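Local coordinates for putative cell surface protein (Streptococcus pyogenes, PDB 4OFQ) that probably serves as a surface adhesin of the antigen I/II family, its C-terminal region being built from beta-sandwich domains, one of which binds calcium, at residues I28-L34 and P227-Y232; L39-Q45 and I149-F155; F64-Y70 and E126-A132; A118-S122 and G176-Y180. Where two conformers were deposited one is given. Residues are numbered along the deposited sequence.

Interaction 1. Residues I28-L34 and P227-Y232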
# COMPACT_ATOMS: atom_id res chain seq x y z
N ILE A 28 -2.67 10.98 3.51
CA ILE A 28 -1.47 10.19 3.75
C ILE A 28 -0.46 10.38 2.63
O ILE A 28 0.37 9.52 2.38
CB ILE A 28 -1.79 8.70 3.97
CG1 ILE A 28 -2.70 8.16 2.87
CG2 ILE A 28 -2.48 8.51 5.34
CD1 ILE A 28 -2.90 6.63 2.95
N ASP A 29 -0.53 11.53 1.97
CA ASP A 29 0.49 11.94 1.01
C ASP A 29 1.84 11.88 1.72
O ASP A 29 1.98 12.40 2.84
CB ASP A 29 0.20 13.36 0.53
CG ASP A 29 0.96 13.73 -0.74
OD1 ASP A 29 1.80 12.94 -1.23
OD2 ASP A 29 0.72 14.84 -1.26
N GLY A 30 2.81 11.23 1.10
CA GLY A 30 4.15 11.15 1.65
C GLY A 30 4.38 9.99 2.60
O GLY A 30 5.49 9.82 3.11
N LYS A 31 3.35 9.18 2.84
CA LYS A 31 3.45 8.08 3.83
C LYS A 31 3.68 6.73 3.18
O LYS A 31 3.38 6.54 1.99
CB LYS A 31 2.18 7.99 4.68
CG LYS A 31 1.74 9.31 5.25
CD LYS A 31 2.78 9.87 6.19
CE LYS A 31 2.31 11.18 6.79
NZ LYS A 31 1.14 11.02 7.70
N SER A 32 4.19 5.77 3.95
CA SER A 32 4.43 4.44 3.41
C SER A 32 3.15 3.59 3.41
O SER A 32 2.24 3.78 4.24
CB SER A 32 5.57 3.73 4.15
OG SER A 32 5.28 3.60 5.52
N VAL A 33 3.10 2.65 2.47
CA VAL A 33 1.96 1.75 2.32
C VAL A 33 2.50 0.34 2.15
O VAL A 33 3.72 0.14 2.11
CB VAL A 33 1.09 2.13 1.09
CG1 VAL A 33 0.54 3.54 1.26
CG2 VAL A 33 1.92 2.00 -0.22
N LEU A 34 1.60 -0.64 2.04
CA LEU A 34 1.96 -2.05 1.95
C LEU A 34 1.63 -2.59 0.55
O LEU A 34 0.84 -1.98 -0.18
CB LEU A 34 1.21 -2.84 3.03
CG LEU A 34 1.55 -2.39 4.46
CD1 LEU A 34 0.66 -3.07 5.49
CD2 LEU A 34 3.02 -2.69 4.74
N PRO A 227 7.35 0.58 10.20
CA PRO A 227 7.99 1.88 10.37
C PRO A 227 7.01 2.98 10.72
O PRO A 227 5.80 2.82 10.48
CB PRO A 227 8.55 2.16 8.97
CG PRO A 227 7.53 1.52 8.06
CD PRO A 227 7.13 0.24 8.78
N THR A 228 7.53 4.07 11.27
CA THR A 228 6.71 5.24 11.54
C THR A 228 6.50 6.01 10.24
O THR A 228 7.12 5.69 9.23
CB THR A 228 7.33 6.18 12.59
OG1 THR A 228 8.60 6.65 12.12
CG2 THR A 228 7.54 5.44 13.90
N ASN A 229 5.62 7.01 10.29
CA ASN A 229 5.22 7.75 9.10
C ASN A 229 4.62 6.83 8.02
O ASN A 229 4.91 6.95 6.83
CB ASN A 229 6.38 8.60 8.55
CG ASN A 229 5.90 9.82 7.79
OD1 ASN A 229 6.35 10.08 6.68
ND2 ASN A 229 4.99 10.58 8.38
N ARG A 230 3.80 5.89 8.48
CA ARG A 230 3.08 4.99 7.61
C ARG A 230 1.65 5.52 7.44
O ARG A 230 1.18 6.35 8.23
CB ARG A 230 3.06 3.59 8.22
CG ARG A 230 2.44 3.56 9.61
CD ARG A 230 2.39 2.17 10.14
NE ARG A 230 1.78 2.09 11.46
CZ ARG A 230 2.46 2.16 12.59
NH1 ARG A 230 3.78 2.33 12.57
NH2 ARG A 230 1.81 2.06 13.75
N GLY A 231 0.96 5.05 6.40
CA GLY A 231 -0.40 5.50 6.12
C GLY A 231 -1.49 4.53 6.54
O GLY A 231 -2.61 4.57 6.02
N TYR A 232 -1.18 3.66 7.51
CA TYR A 232 -2.10 2.61 7.91
C TYR A 232 -1.91 2.23 9.37
O TYR A 232 -0.83 2.42 9.94
CB TYR A 232 -1.88 1.35 7.06
CG TYR A 232 -0.45 0.85 7.09
CD1 TYR A 232 0.49 1.34 6.19
CD2 TYR A 232 -0.05 -0.09 8.03
CE1 TYR A 232 1.80 0.90 6.22
CE2 TYR A 232 1.25 -0.53 8.07
CZ TYR A 232 2.17 -0.04 7.17
OH TYR A 232 3.47 -0.47 7.22
O HOH W 1 6.56 11.76 4.51
O HOH W 2 1.70 8.75 10.02
O HOH W 3 -0.43 8.69 8.78
O HOH W 4 4.99 0.87 5.58
O HOH W 5 7.50 4.80 6.67

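Interaction 2. Residues L39-Q45 and I149-F155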
# COMPACT_ATOMS: atom_id res chain seq x y z
N LEU A 39 -4.96 2.13 -2.79
CA LEU A 39 -4.70 3.56 -2.78
C LEU A 39 -5.94 4.32 -3.22
O LEU A 39 -6.36 4.22 -4.38
CB LEU A 39 -3.53 3.90 -3.71
CG LEU A 39 -2.30 3.02 -3.47
CD1 LEU A 39 -1.16 3.45 -4.37
CD2 LEU A 39 -1.90 3.12 -2.01
N THR A 40 -6.49 5.13 -2.32
CA THR A 40 -7.68 5.91 -2.65
C THR A 40 -7.34 7.39 -2.75
O THR A 40 -6.95 8.01 -1.76
CB THR A 40 -8.80 5.69 -1.64
OG1 THR A 40 -9.22 4.32 -1.71
CG2 THR A 40 -10.01 6.60 -1.95
N TYR A 41 -7.48 7.92 -3.96
CA TYR A 41 -7.18 9.31 -4.24
C TYR A 41 -8.46 10.11 -4.39
O TYR A 41 -9.49 9.60 -4.88
CB TYR A 41 -6.40 9.42 -5.55
CG TYR A 41 -5.06 8.72 -5.57
CD1 TYR A 41 -3.93 9.33 -5.00
CD2 TYR A 41 -4.90 7.49 -6.20
CE1 TYR A 41 -2.69 8.69 -5.04
CE2 TYR A 41 -3.68 6.86 -6.24
CZ TYR A 41 -2.57 7.47 -5.67
OH TYR A 41 -1.36 6.83 -5.70
N VAL A 42 -8.39 11.38 -4.00
CA VAL A 42 -9.46 12.33 -4.26
C VAL A 42 -8.85 13.44 -5.10
O VAL A 42 -7.90 14.09 -4.67
CB VAL A 42 -10.02 12.89 -2.93
CG1 VAL A 42 -11.19 13.85 -3.19
CG2 VAL A 42 -10.45 11.75 -1.99
N ALA A 43 -9.35 13.61 -6.32
CA ALA A 43 -8.77 14.54 -7.26
C ALA A 43 -9.77 15.64 -7.56
O ALA A 43 -10.98 15.37 -7.67
CB ALA A 43 -8.37 13.82 -8.55
N LYS A 44 -9.27 16.86 -7.68
CA LYS A 44 -10.12 18.00 -8.01
C LYS A 44 -9.84 18.52 -9.41
O LYS A 44 -8.68 18.71 -9.79
CB LYS A 44 -9.94 19.14 -7.00
CG LYS A 44 -10.71 20.42 -7.39
CD LYS A 44 -10.59 21.53 -6.34
CE LYS A 44 -9.26 22.24 -6.45
NZ LYS A 44 -9.16 23.40 -5.51
N GLN A 45 -10.92 18.78 -10.15
CA GLN A 45 -10.88 19.45 -11.44
C GLN A 45 -11.40 20.86 -11.16
O GLN A 45 -12.58 21.04 -10.85
CB GLN A 45 -11.77 18.70 -12.43
CG GLN A 45 -11.87 19.25 -13.87
CD GLN A 45 -12.55 18.25 -14.81
OE1 GLN A 45 -13.29 17.36 -14.36
NE2 GLN A 45 -12.30 18.38 -16.11
N ILE A 149 -15.18 19.61 -10.24
CA ILE A 149 -15.50 18.19 -10.30
C ILE A 149 -14.54 17.44 -9.38
O ILE A 149 -13.34 17.71 -9.39
CB ILE A 149 -15.38 17.64 -11.74
CG1 ILE A 149 -16.05 18.59 -12.75
CG2 ILE A 149 -15.99 16.22 -11.82
CD1 ILE A 149 -17.54 18.82 -12.49
N THR A 150 -15.09 16.52 -8.58
CA THR A 150 -14.28 15.72 -7.66
C THR A 150 -14.30 14.25 -8.08
O THR A 150 -15.37 13.64 -8.20
CB THR A 150 -14.78 15.86 -6.21
OG1 THR A 150 -14.71 17.24 -5.82
CG2 THR A 150 -13.94 15.01 -5.25
N TYR A 151 -13.11 13.70 -8.30
CA TYR A 151 -12.95 12.31 -8.71
C TYR A 151 -12.48 11.51 -7.50
O TYR A 151 -11.51 11.88 -6.83
CB TYR A 151 -11.92 12.18 -9.84
CG TYR A 151 -12.26 12.88 -11.15
CD1 TYR A 151 -12.30 14.27 -11.23
CD2 TYR A 151 -12.53 12.15 -12.31
CE1 TYR A 151 -12.61 14.92 -12.44
CE2 TYR A 151 -12.83 12.79 -13.52
CZ TYR A 151 -12.87 14.17 -13.58
OH TYR A 151 -13.18 14.82 -14.77
N ASN A 152 -13.17 10.41 -7.20
CA ASN A 152 -12.76 9.54 -6.11
C ASN A 152 -12.38 8.19 -6.71
O ASN A 152 -13.25 7.48 -7.20
CB ASN A 152 -13.90 9.40 -5.11
CG ASN A 152 -13.46 8.80 -3.81
OD1 ASN A 152 -13.00 7.66 -3.77
ND2 ASN A 152 -13.62 9.55 -2.72
N LEU A 153 -11.09 7.86 -6.68
CA LEU A 153 -10.52 6.79 -7.48
C LEU A 153 -9.72 5.84 -6.60
O LEU A 153 -8.94 6.30 -5.78
CB LEU A 153 -9.54 7.39 -8.49
CG LEU A 153 -10.06 8.53 -9.36
CD1 LEU A 153 -8.94 9.11 -10.27
CD2 LEU A 153 -11.24 8.04 -10.20
N SER A 154 -9.89 4.53 -6.77
CA SER A 154 -9.07 3.57 -6.01
C SER A 154 -8.25 2.67 -6.93
O SER A 154 -8.80 2.08 -7.86
CB SER A 154 -9.96 2.69 -5.11
OG SER A 154 -10.63 3.49 -4.15
N PHE A 155 -6.95 2.54 -6.64
CA PHE A 155 -6.06 1.65 -7.40
C PHE A 155 -5.42 0.61 -6.47
O PHE A 155 -5.19 0.88 -5.27
CB PHE A 155 -4.89 2.43 -8.01
CG PHE A 155 -5.27 3.41 -9.10
CD1 PHE A 155 -5.44 2.98 -10.42
CD2 PHE A 155 -5.37 4.76 -8.82
CE1 PHE A 155 -5.74 3.89 -11.42
CE2 PHE A 155 -5.68 5.68 -9.83
CZ PHE A 155 -5.85 5.24 -11.13

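Interaction 3. Residues F64-Y70 and E126-A132. With CA (calcium ion), chain C.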
# COMPACT_ATOMS: atom_id res chain seq x y z
N PHE A 64 -13.08 19.86 -22.34
CA PHE A 64 -12.57 19.81 -20.98
C PHE A 64 -12.12 18.40 -20.70
O PHE A 64 -12.90 17.45 -20.76
CB PHE A 64 -13.66 20.26 -20.01
CG PHE A 64 -14.25 21.58 -20.39
CD1 PHE A 64 -13.60 22.76 -20.07
CD2 PHE A 64 -15.40 21.65 -21.16
CE1 PHE A 64 -14.11 23.99 -20.46
CE2 PHE A 64 -15.92 22.87 -21.55
CZ PHE A 64 -15.27 24.04 -21.20
N ILE A 65 -10.82 18.26 -20.46
CA ILE A 65 -10.18 16.97 -20.29
C ILE A 65 -9.55 16.92 -18.91
O ILE A 65 -8.97 17.92 -18.47
CB ILE A 65 -9.08 16.75 -21.36
CG1 ILE A 65 -9.71 16.65 -22.75
CG2 ILE A 65 -8.24 15.49 -21.02
CD1 ILE A 65 -8.72 16.71 -23.88
N TYR A 66 -9.70 15.79 -18.22
CA TYR A 66 -9.00 15.58 -16.96
C TYR A 66 -8.17 14.31 -17.11
O TYR A 66 -8.65 13.33 -17.67
CB TYR A 66 -9.99 15.44 -15.79
CG TYR A 66 -9.34 15.69 -14.43
CD1 TYR A 66 -8.93 16.96 -14.08
CD2 TYR A 66 -9.14 14.65 -13.52
CE1 TYR A 66 -8.33 17.21 -12.84
CE2 TYR A 66 -8.53 14.89 -12.28
CZ TYR A 66 -8.14 16.18 -11.95
OH TYR A 66 -7.54 16.46 -10.73
N VAL A 67 -6.94 14.33 -16.61
CA VAL A 67 -6.02 13.20 -16.80
C VAL A 67 -5.53 12.72 -15.45
O VAL A 67 -5.19 13.53 -14.59
CB VAL A 67 -4.78 13.61 -17.67
CG1 VAL A 67 -3.67 12.56 -17.60
CG2 VAL A 67 -5.18 13.82 -19.13
N ASP A 68 -5.51 11.41 -15.25
CA ASP A 68 -4.84 10.89 -14.08
C ASP A 68 -3.67 10.08 -14.57
O ASP A 68 -3.84 9.03 -15.19
CB ASP A 68 -5.76 10.03 -13.22
CG ASP A 68 -5.06 9.57 -11.94
OD1 ASP A 68 -4.09 8.79 -12.05
OD2 ASP A 68 -5.48 10.00 -10.85
N ASP A 69 -2.48 10.58 -14.28
CA ASP A 69 -1.23 9.95 -14.67
C ASP A 69 -0.67 9.20 -13.46
O ASP A 69 -0.00 9.78 -12.59
CB ASP A 69 -0.25 11.04 -15.15
CG ASP A 69 1.08 10.48 -15.62
OD1 ASP A 69 1.35 9.28 -15.41
OD2 ASP A 69 1.88 11.25 -16.20
N TYR A 70 -0.94 7.91 -13.41
CA TYR A 70 -0.42 7.06 -12.34
C TYR A 70 0.90 6.48 -12.79
O TYR A 70 1.13 6.31 -13.99
CB TYR A 70 -1.41 5.93 -12.02
CG TYR A 70 -1.73 5.03 -13.21
CD1 TYR A 70 -2.79 5.33 -14.07
CD2 TYR A 70 -0.99 3.89 -13.47
CE1 TYR A 70 -3.08 4.52 -15.17
CE2 TYR A 70 -1.28 3.07 -14.56
CZ TYR A 70 -2.33 3.39 -15.40
OH TYR A 70 -2.62 2.56 -16.47
N GLU A 126 1.25 5.08 -19.26
CA GLU A 126 -0.19 4.89 -19.23
C GLU A 126 -0.87 5.98 -18.42
O GLU A 126 -0.31 6.49 -17.46
CB GLU A 126 -0.56 3.53 -18.63
CG GLU A 126 0.14 2.34 -19.26
CD GLU A 126 -0.14 1.04 -18.56
OE1 GLU A 126 -0.80 1.04 -17.48
OE2 GLU A 126 0.31 -0.01 -19.07
N PHE A 127 -2.09 6.33 -18.81
CA PHE A 127 -2.88 7.25 -18.03
C PHE A 127 -4.36 7.04 -18.31
O PHE A 127 -4.72 6.35 -19.27
CB PHE A 127 -2.46 8.71 -18.31
CG PHE A 127 -2.60 9.13 -19.75
CD1 PHE A 127 -1.59 8.86 -20.66
CD2 PHE A 127 -3.72 9.84 -20.18
CE1 PHE A 127 -1.71 9.28 -22.00
CE2 PHE A 127 -3.84 10.27 -21.51
CZ PHE A 127 -2.83 9.98 -22.42
N TYR A 128 -5.22 7.56 -17.44
CA TYR A 128 -6.63 7.66 -17.76
C TYR A 128 -6.95 9.09 -18.12
O TYR A 128 -6.37 10.03 -17.56
CB TYR A 128 -7.50 7.32 -16.56
CG TYR A 128 -7.69 5.85 -16.34
CD1 TYR A 128 -6.83 5.15 -15.50
CD2 TYR A 128 -8.73 5.17 -16.96
CE1 TYR A 128 -7.01 3.78 -15.29
CE2 TYR A 128 -8.92 3.81 -16.75
CZ TYR A 128 -8.05 3.13 -15.91
OH TYR A 128 -8.22 1.79 -15.70
N MET A 129 -7.86 9.27 -19.07
CA MET A 129 -8.37 10.60 -19.35
C MET A 129 -9.89 10.58 -19.34
O MET A 129 -10.50 9.57 -19.70
CB MET A 129 -7.78 11.18 -20.65
CG MET A 129 -8.12 10.44 -21.94
SD MET A 129 -7.13 11.02 -23.35
CE MET A 129 -7.43 12.78 -23.32
N TRP A 130 -10.49 11.67 -18.87
CA TRP A 130 -11.95 11.84 -18.92
C TRP A 130 -12.24 13.04 -19.82
O TRP A 130 -11.67 14.13 -19.63
CB TRP A 130 -12.51 12.08 -17.52
CG TRP A 130 -12.54 10.86 -16.68
CD1 TRP A 130 -13.59 10.00 -16.52
CD2 TRP A 130 -11.47 10.34 -15.88
NE1 TRP A 130 -13.24 8.99 -15.66
CE2 TRP A 130 -11.95 9.17 -15.25
CE3 TRP A 130 -10.16 10.75 -15.62
CZ2 TRP A 130 -11.16 8.40 -14.39
CZ3 TRP A 130 -9.37 9.98 -14.75
CH2 TRP A 130 -9.88 8.82 -14.15
N VAL A 131 -13.09 12.84 -20.83
CA VAL A 131 -13.35 13.88 -21.83
C VAL A 131 -14.82 14.25 -21.81
O VAL A 131 -15.68 13.37 -21.89
CB VAL A 131 -12.99 13.39 -23.26
CG1 VAL A 131 -13.26 14.49 -24.31
CG2 VAL A 131 -11.53 12.91 -23.31
N ALA A 132 -15.12 15.53 -21.66
CA ALA A 132 -16.53 15.94 -21.72
C ALA A 132 -17.14 15.58 -23.08
O ALA A 132 -16.65 16.04 -24.12
CB ALA A 132 -16.66 17.44 -21.47
CA CA C . 1.63 7.10 -16.24
O HOH W 6 -14.40 17.82 -24.01
O HOH W 7 -13.29 16.26 -18.19
O HOH W 8 3.64 5.92 -15.86

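Interaction 4. Residues A118-S122 and G176-Y180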
# COMPACT_ATOMS: atom_id res chain seq x y z
N ALA A 118 -0.71 20.16 -27.64
CA ALA A 118 -0.75 21.61 -27.70
C ALA A 118 -1.02 22.25 -26.34
O ALA A 118 -0.94 23.47 -26.20
CB ALA A 118 -1.77 22.07 -28.72
N SER A 119 -1.33 21.42 -25.35
CA SER A 119 -1.75 21.93 -24.04
C SER A 119 -0.62 22.36 -23.11
O SER A 119 -0.83 23.16 -22.19
CB SER A 119 -2.59 20.88 -23.32
OG SER A 119 -1.76 19.80 -22.91
N GLY A 120 0.58 21.84 -23.33
CA GLY A 120 1.68 22.09 -22.41
C GLY A 120 1.83 20.93 -21.44
O GLY A 120 2.84 20.82 -20.73
N ILE A 121 0.82 20.07 -21.42
CA ILE A 121 0.74 18.92 -20.52
C ILE A 121 1.48 17.70 -21.08
O ILE A 121 1.47 17.45 -22.28
CB ILE A 121 -0.76 18.58 -20.23
CG1 ILE A 121 -1.24 19.26 -18.95
CG2 ILE A 121 -1.01 17.08 -20.17
CD1 ILE A 121 -0.30 20.32 -18.41
N SER A 122 2.11 16.93 -20.19
CA SER A 122 2.96 15.83 -20.62
C SER A 122 2.79 14.58 -19.76
O SER A 122 3.64 14.29 -18.91
CB SER A 122 4.43 16.27 -20.59
OG SER A 122 5.27 15.32 -21.22
N GLY A 176 -8.34 23.71 -24.35
CA GLY A 176 -7.02 23.43 -24.88
C GLY A 176 -5.84 23.89 -24.02
O GLY A 176 -4.68 23.63 -24.37
N ASN A 177 -6.12 24.57 -22.92
CA ASN A 177 -5.05 25.02 -22.03
C ASN A 177 -4.74 23.99 -20.95
O ASN A 177 -5.63 23.61 -20.18
CB ASN A 177 -5.42 26.34 -21.35
CG ASN A 177 -5.76 27.43 -22.33
OD1 ASN A 177 -5.05 27.64 -23.32
ND2 ASN A 177 -6.84 28.15 -22.06
N GLY A 178 -3.49 23.54 -20.87
CA GLY A 178 -3.09 22.55 -19.88
C GLY A 178 -2.62 23.12 -18.54
O GLY A 178 -1.95 24.15 -18.49
N TYR A 179 -2.96 22.42 -17.46
CA TYR A 179 -2.54 22.81 -16.12
C TYR A 179 -2.07 21.59 -15.34
O TYR A 179 -2.61 20.51 -15.50
CB TYR A 179 -3.67 23.53 -15.38
CG TYR A 179 -4.16 24.76 -16.11
CD1 TYR A 179 -3.56 26.00 -15.89
CD2 TYR A 179 -5.19 24.68 -17.03
CE1 TYR A 179 -3.99 27.13 -16.56
CE2 TYR A 179 -5.64 25.81 -17.72
CZ TYR A 179 -5.03 27.03 -17.47
OH TYR A 179 -5.44 28.16 -18.14
N TYR A 180 -1.05 21.78 -14.50
CA TYR A 180 -0.39 20.71 -13.75
C TYR A 180 -0.91 20.61 -12.32
O TYR A 180 -1.06 21.62 -11.63
CB TYR A 180 1.12 21.01 -13.67
CG TYR A 180 1.92 20.63 -14.89
CD1 TYR A 180 2.66 19.46 -14.92
CD2 TYR A 180 1.97 21.46 -16.01
CE1 TYR A 180 3.40 19.10 -16.03
CE2 TYR A 180 2.72 21.11 -17.13
CZ TYR A 180 3.42 19.92 -17.14
OH TYR A 180 4.16 19.55 -18.23

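Interaction 1. Residues I28-L34 and P227-Y232
This is a loop-to-edge contact at the junction of the two domains of this fragment: the 28-34 segment, with its short strand 32-33, meets a loop between strands 216-222 and 237-242 of the following domain. A single beta bridge joins Ser-32 and Arg-230, with Ser-32 N bonded to Asn-229 O (3.2 Å) and Gly-231 N to Ser-32 O (2.8 Å). Gly-231 lies close against Lys-31 and Ile-28; a beta carbon there would crowd Ile-28 CD1. At one end Leu-34 packs over a face of the Tyr-232 ring, a CH-pi contact with Leu-34 CD1 3.9 Å from the ring centroid. Waters bridge the segments as well, one linking Ser-32 OG with Tyr-232 OH, two others joining Lys-31 NZ to Arg-230 O. The Arg-230 guanidinium turns back into its own domain, where Arg-230 NH1 bonds Pro-227 O (2.9 Å) and also Ser-306. Small, partly hydrated and bridged by backbone, the arrangement is an interdomain interface between consecutive beta-sandwich domains of an antigen I/II C-terminal region.

Interaction 2. Residues L39-Q45 and I149-F155
Strands 39-45 and 149-155 are antiparallel neighbours in one sheet of the first of the two beta-sandwich domains in this fragment, their short axes 4.6 Å apart at closest approach and 161° between directions. Eight backbone hydrogen bonds form the ladder, two at each of the hydrogen-bonded pairs Leu-39/Phe-155, Tyr-41/Leu-153, Ala-43/Tyr-151 and Gln-45/Ile-149; among the shortest is Leu-39 N to Phe-155 O at 2.8 Å. At the intervening non-hydrogen-bonded pairs, the backbones also meet in CA-H...O contacts such as Ser-154 CA to Leu-39 O (3.2 Å). Apolar packing lies on the face bearing Leu-39, Tyr-41, Ala-43, Leu-153 and Phe-155, which looks into the sandwich toward strands 64-70 and 164-174. There Tyr-41 CE2 meets Phe-155 CD2 at 3.7 Å, and Tyr-151 stacks on Tyr-66 of the opposing sheet. The other face is more polar and partly exposed: Val-42 CG1 touches Thr-150 CG2 (3.6 Å), Thr-40 OG1 and Ser-154 OG share a hydrogen bond (2.9 Å), and Asn-83 bonds both Asn-152 and Ser-154. On the inner face one polar pair stands among the aromatic rings, where Tyr-151 OH donates to Gln-45 OE1 at 2.6 Å.

Interaction 3. Residues F64-Y70 and E126-A132
Ile-65, Val-67, Phe-127 and Met-129 form an apolar cluster on one face of this strand pair, with Ile-65 CG2 against Met-129 CE (3.6 Å) and Val-67 CG1 against Phe-127 CD2 (3.7 Å). On the other face Trp-130 lays its edge beside Asp-68, Trp-130 CZ3 lying 3.9 Å from Asp-68 CB, and Tyr-70 CE1 reaches Tyr-128 CD1 (3.8 Å). This side turns toward strand 149-157, with Leu-153 touching Trp-130 and Phe-155 touching Tyr-128; Asp-68 OD2 is hydrogen-bonded to Lys-18. The backbones run antiparallel, 165° apart in direction, as adjacent strands of the second sheet of the beta sandwich, between strands 164-174 and 97-102. Paired hydrogen bonds connect Tyr-66 with Trp-130 (Trp-130 N to Tyr-66 O, 2.8 Å) and Asp-68 with Tyr-128 (Asp-68 N to Tyr-128 O, 2.8 Å). Toward Phe-64 the ladder loosens: Ala-132 N still bonds Phe-64 O at 3.1 Å, while a water links Phe-64 N to Ala-132 O. At the other end, Tyr-70 OH donates to Glu-126 OE1 (2.6 Å) and also bonds His-101. Beyond it sits the calcium ion, held by Asp-69 OD1, Tyr-70 O and Glu-126 O, each 2.4 Å from the metal, together with a water at the same distance and Val-124 O.

Interaction 4. Residues A118-S122 and G176-Y180
Glycine is the striking element here: Gly-120 and Gly-176 both have positive phi, and Gly-178 sits so tightly against the end of helix 110-119 that a beta carbon would clash with Ser-119 O and Ile-121 CG1. The bare Gly-178 backbone lets the helix end lie directly on the start of strand 177-188. Gly-178 N bonds Ser-119 O at 3.0 Å, and Ser-119 CA makes a CA-H...O contact with Gly-176 O (3.4 Å). Gly-120 turns the chain out of the helix, and across it Ser-119 OG accepts from Ile-121 N at 3.0 Å, an ST turn that shapes the exit; the same oxygen also bonds Ile-116. Ile-121 is the buried residue of an otherwise surface contact. Ile-121 CD1 touches Tyr-180 CE2 (3.4 Å) and Gly-178 C (3.6 Å), and the side chain also rests on Tyr-171 of strand 164-174. The Tyr-180 ring extends from the strand to the helix exit so that Tyr-180 OH donates to Gly-120 O at 3.1 Å, while its ring meets Tyr-171 edge-to-face. The result is a helix C-terminus packed against the start of strand 177-188 in the beta sandwich, left through a glycine of positive phi, with an ST turn at the exit.

Overall arrangement
From the N terminus, the chain first passes 28-34, whose partner 227-232 comes far later, so interaction 1 closes the longest loop and encloses the other three. Strand 38-45 follows at once, and Val-33 packs on Leu-39, bringing interactions 1 and 2 into touch. Interaction 2 closes on 149-155 and encloses interaction 3, which pairs 64-70 with 126-132 in the facing sheet; Tyr-66 meets Lys-44, Ala-43 and Tyr-151 across the sandwich. Interaction 4 starts at 118-122, inside both loops, but ends at 176-180, so it crosses interactions 2 and 3. Interactions 2 to 4 bind the first domain together, while interaction 1 joins it to the second.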